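Local atomic coordinates of uracil-DNA glycosylase (Epstein-Barr virus, PDB entry 6LYJ), a protein that belongs to the uracil-DNA glycosylase superfamily and folds as an alpha/beta domain built around a four-stranded parallel sheet. Residues V86-D91 / L146-I151. Numbering follows the deposited sequence.
Sequences VILGQD and LLLNTI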
loop_
_atom_site.group_PDB
_atom_site.type_symbol
_atom_site.label_atom_id
_atom_site.label_comp_id
_atom_site.label_asym_id
_atom_site.label_seq_id
_atom_site.Cartn_x
_atom_site.Cartn_y
_atom_site.Cartn_z
ATOM N N VAL A 86 0.435 14.468 -2.372
ATOM C CA VAL A 86 -0.304 13.299 -2.837
ATOM C C VAL A 86 0.541 12.069 -2.539
ATOM O O VAL A 86 1.707 11.998 -2.943
ATOM C CB VAL A 86 -0.641 13.382 -4.335
ATOM C CG1 VAL A 86 -1.370 12.119 -4.776
ATOM C CG2 VAL A 86 -1.504 14.604 -4.616
ATOM N N ILE A 87 -0.037 11.124 -1.805
ATOM C CA ILE A 87 0.590 9.843 -1.504
ATOM C C ILE A 87 -0.270 8.761 -2.143
ATOM O O ILE A 87 -1.477 8.686 -1.875
ATOM C CB ILE A 87 0.718 9.620 0.012
ATOM C CG1 ILE A 87 1.570 10.726 0.642
ATOM C CG2 ILE A 87 1.318 8.255 0.298
ATOM C CD1 ILE A 87 1.602 10.692 2.149
ATOM N N LEU A 88 0.345 7.927 -2.982
ATOM C CA LEU A 88 -0.370 6.892 -3.720
ATOM C C LEU A 88 -0.235 5.534 -3.044
ATOM O O LEU A 88 0.876 5.088 -2.742
ATOM C CB LEU A 88 0.144 6.786 -5.157
ATOM C CG LEU A 88 -0.071 7.990 -6.072
ATOM C CD1 LEU A 88 0.139 7.586 -7.519
ATOM C CD2 LEU A 88 -1.463 8.575 -5.867
ATOM N N GLY A 89 -1.372 4.865 -2.856
ATOM C CA GLY A 89 -1.421 3.466 -2.513
ATOM C C GLY A 89 -1.907 2.652 -3.701
ATOM O O GLY A 89 -2.162 3.173 -4.785
ATOM N N GLN A 90 -2.040 1.344 -3.471
ATOM C CA GLN A 90 -2.522 0.449 -4.517
ATOM C C GLN A 90 -4.019 0.214 -4.345
ATOM O O GLN A 90 -4.831 1.006 -4.833
ATOM C CB GLN A 90 -1.749 -0.880 -4.506
ATOM C CG GLN A 90 -0.280 -0.733 -4.899
ATOM C CD GLN A 90 0.521 -2.021 -4.763
ATOM O OE1 GLN A 90 -0.036 -3.118 -4.704
ATOM N NE2 GLN A 90 1.842 -1.887 -4.713
ATOM N N ASP A 91 -4.406 -0.854 -3.656
ATOM C CA ASP A 91 -5.830 -1.041 -3.405
ATOM C C ASP A 91 -6.112 -1.068 -1.901
ATOM O O ASP A 91 -5.169 -1.129 -1.102
ATOM C CB ASP A 91 -6.314 -2.308 -4.125
ATOM C CG ASP A 91 -5.768 -3.587 -3.520
ATOM O OD1 ASP A 91 -4.717 -3.548 -2.842
ATOM O OD2 ASP A 91 -6.398 -4.645 -3.745
ATOM N N LEU A 146 -3.374 14.217 0.273
ATOM C CA LEU A 146 -4.323 13.340 -0.399
ATOM C C LEU A 146 -3.777 11.918 -0.379
ATOM O O LEU A 146 -2.734 11.638 -0.978
ATOM C CB LEU A 146 -4.587 13.805 -1.833
ATOM C CG LEU A 146 -5.814 13.162 -2.485
ATOM C CD1 LEU A 146 -7.078 13.740 -1.861
ATOM C CD2 LEU A 146 -5.830 13.352 -3.997
ATOM N N LEU A 147 -4.483 11.030 0.316
ATOM C CA LEU A 147 -4.080 9.636 0.491
ATOM C C LEU A 147 -4.899 8.798 -0.485
ATOM O O LEU A 147 -5.959 8.269 -0.147
ATOM C CB LEU A 147 -4.288 9.201 1.938
ATOM C CG LEU A 147 -3.445 9.974 2.961
ATOM C CD1 LEU A 147 -4.077 9.928 4.343
ATOM C CD2 LEU A 147 -2.026 9.422 3.000
ATOM N N LEU A 148 -4.396 8.681 -1.710
ATOM C CA LEU A 148 -5.159 8.173 -2.844
ATOM C C LEU A 148 -4.689 6.772 -3.217
ATOM O O LEU A 148 -3.572 6.597 -3.715
ATOM C CB LEU A 148 -5.028 9.120 -4.034
ATOM C CG LEU A 148 -5.730 8.663 -5.312
ATOM C CD1 LEU A 148 -7.225 8.531 -5.074
ATOM C CD2 LEU A 148 -5.433 9.640 -6.453
ATOM N N ASN A 149 -5.548 5.783 -2.986
ATOM C CA ASN A 149 -5.378 4.454 -3.561
ATOM C C ASN A 149 -5.763 4.489 -5.033
ATOM O O ASN A 149 -6.810 5.038 -5.392
ATOM C CB ASN A 149 -6.243 3.430 -2.821
ATOM C CG ASN A 149 -5.618 2.951 -1.529
ATOM O OD1 ASN A 149 -4.396 2.881 -1.403
ATOM N ND2 ASN A 149 -6.460 2.612 -0.558
ATOM N N THR A 150 -4.924 3.898 -5.893
ATOM C CA THR A 150 -5.247 3.889 -7.316
ATOM C C THR A 150 -6.467 3.021 -7.609
ATOM O O THR A 150 -7.193 3.280 -8.578
ATOM C CB THR A 150 -4.043 3.410 -8.138
ATOM O OG1 THR A 150 -3.514 2.211 -7.566
ATOM C CG2 THR A 150 -2.946 4.461 -8.168
ATOM N N ILE A 151 -6.706 1.996 -6.794
ATOM C CA ILE A 151 -7.903 1.163 -6.863
ATOM C C ILE A 151 -8.717 1.423 -5.604
ATOM O O ILE A 151 -8.186 1.338 -4.490
ATOM C CB ILE A 151 -7.553 -0.331 -6.999
ATOM C CG1 ILE A 151 -6.572 -0.567 -8.150
ATOM C CG2 ILE A 151 -8.810 -1.168 -7.186
ATOM C CD1 ILE A 151 -7.068 -0.056 -9.495
#
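The carboxamide of Asn149 has the backbone of Asp91 over one face and that of Gly89 at its oxygen end. Over that face stands the carbonyl carbon of Asp91, 4.1 Å from Asn149 CG; Gln90 O sits off to the side of the amide, 3.5 Å from Asn149 CB. Gly89 CA lies almost level with the amide, 3.2 Å from Asn149 OD1, an approach made possible because glycine carries no side chain there. With CG anti to its own carbonyl carbon (chi1 -81°), Asn149 brings OD1 across to the neighbouring strand.

Behind this end the strands run parallel, their short axes inclined by 23°, and the hydrogen bonds show the register. Ile87 N donates to Leu146 O at 2.9 Å, nearly straight at 173°, and Ile87 O in turn accepts from Leu148 N. Gly89 N reaches Leu148 O from above the carbonyl plane. Strand 145-149 is outermost within the chain in a 2-1-3-4 sheet, with strand 186-190 flanking 85-89 on its other side. The segment Gly89-Gln90-Asp91 opens the GQDPYH signature of family 1 uracil-DNA glycosylases, at the C-terminal end of the strand.

Pairing continues beyond the strands: Thr150 N donates to Gly89 O, again from above the carbonyl plane, and Ile151 N to Gln90 O at 2.9 Å. CB of Asp91 packs on CB of Ile151 at 3.7 Å, while Asp91 OD2 accepts a hydrogen bond from Gly160 N; Gln90 OE1 is hydrogen-bonded to the backbone of a chain of another protein.

Side chains separate by face. Leu88 CD2 lies 4.0 Å from Leu148 CB, the two leucines side by side under helix 167-181, which also covers Val86 and Leu146. On the face shared with Asn149, Ile87 CD1 touches Leu147 CD2 at 3.9 Å.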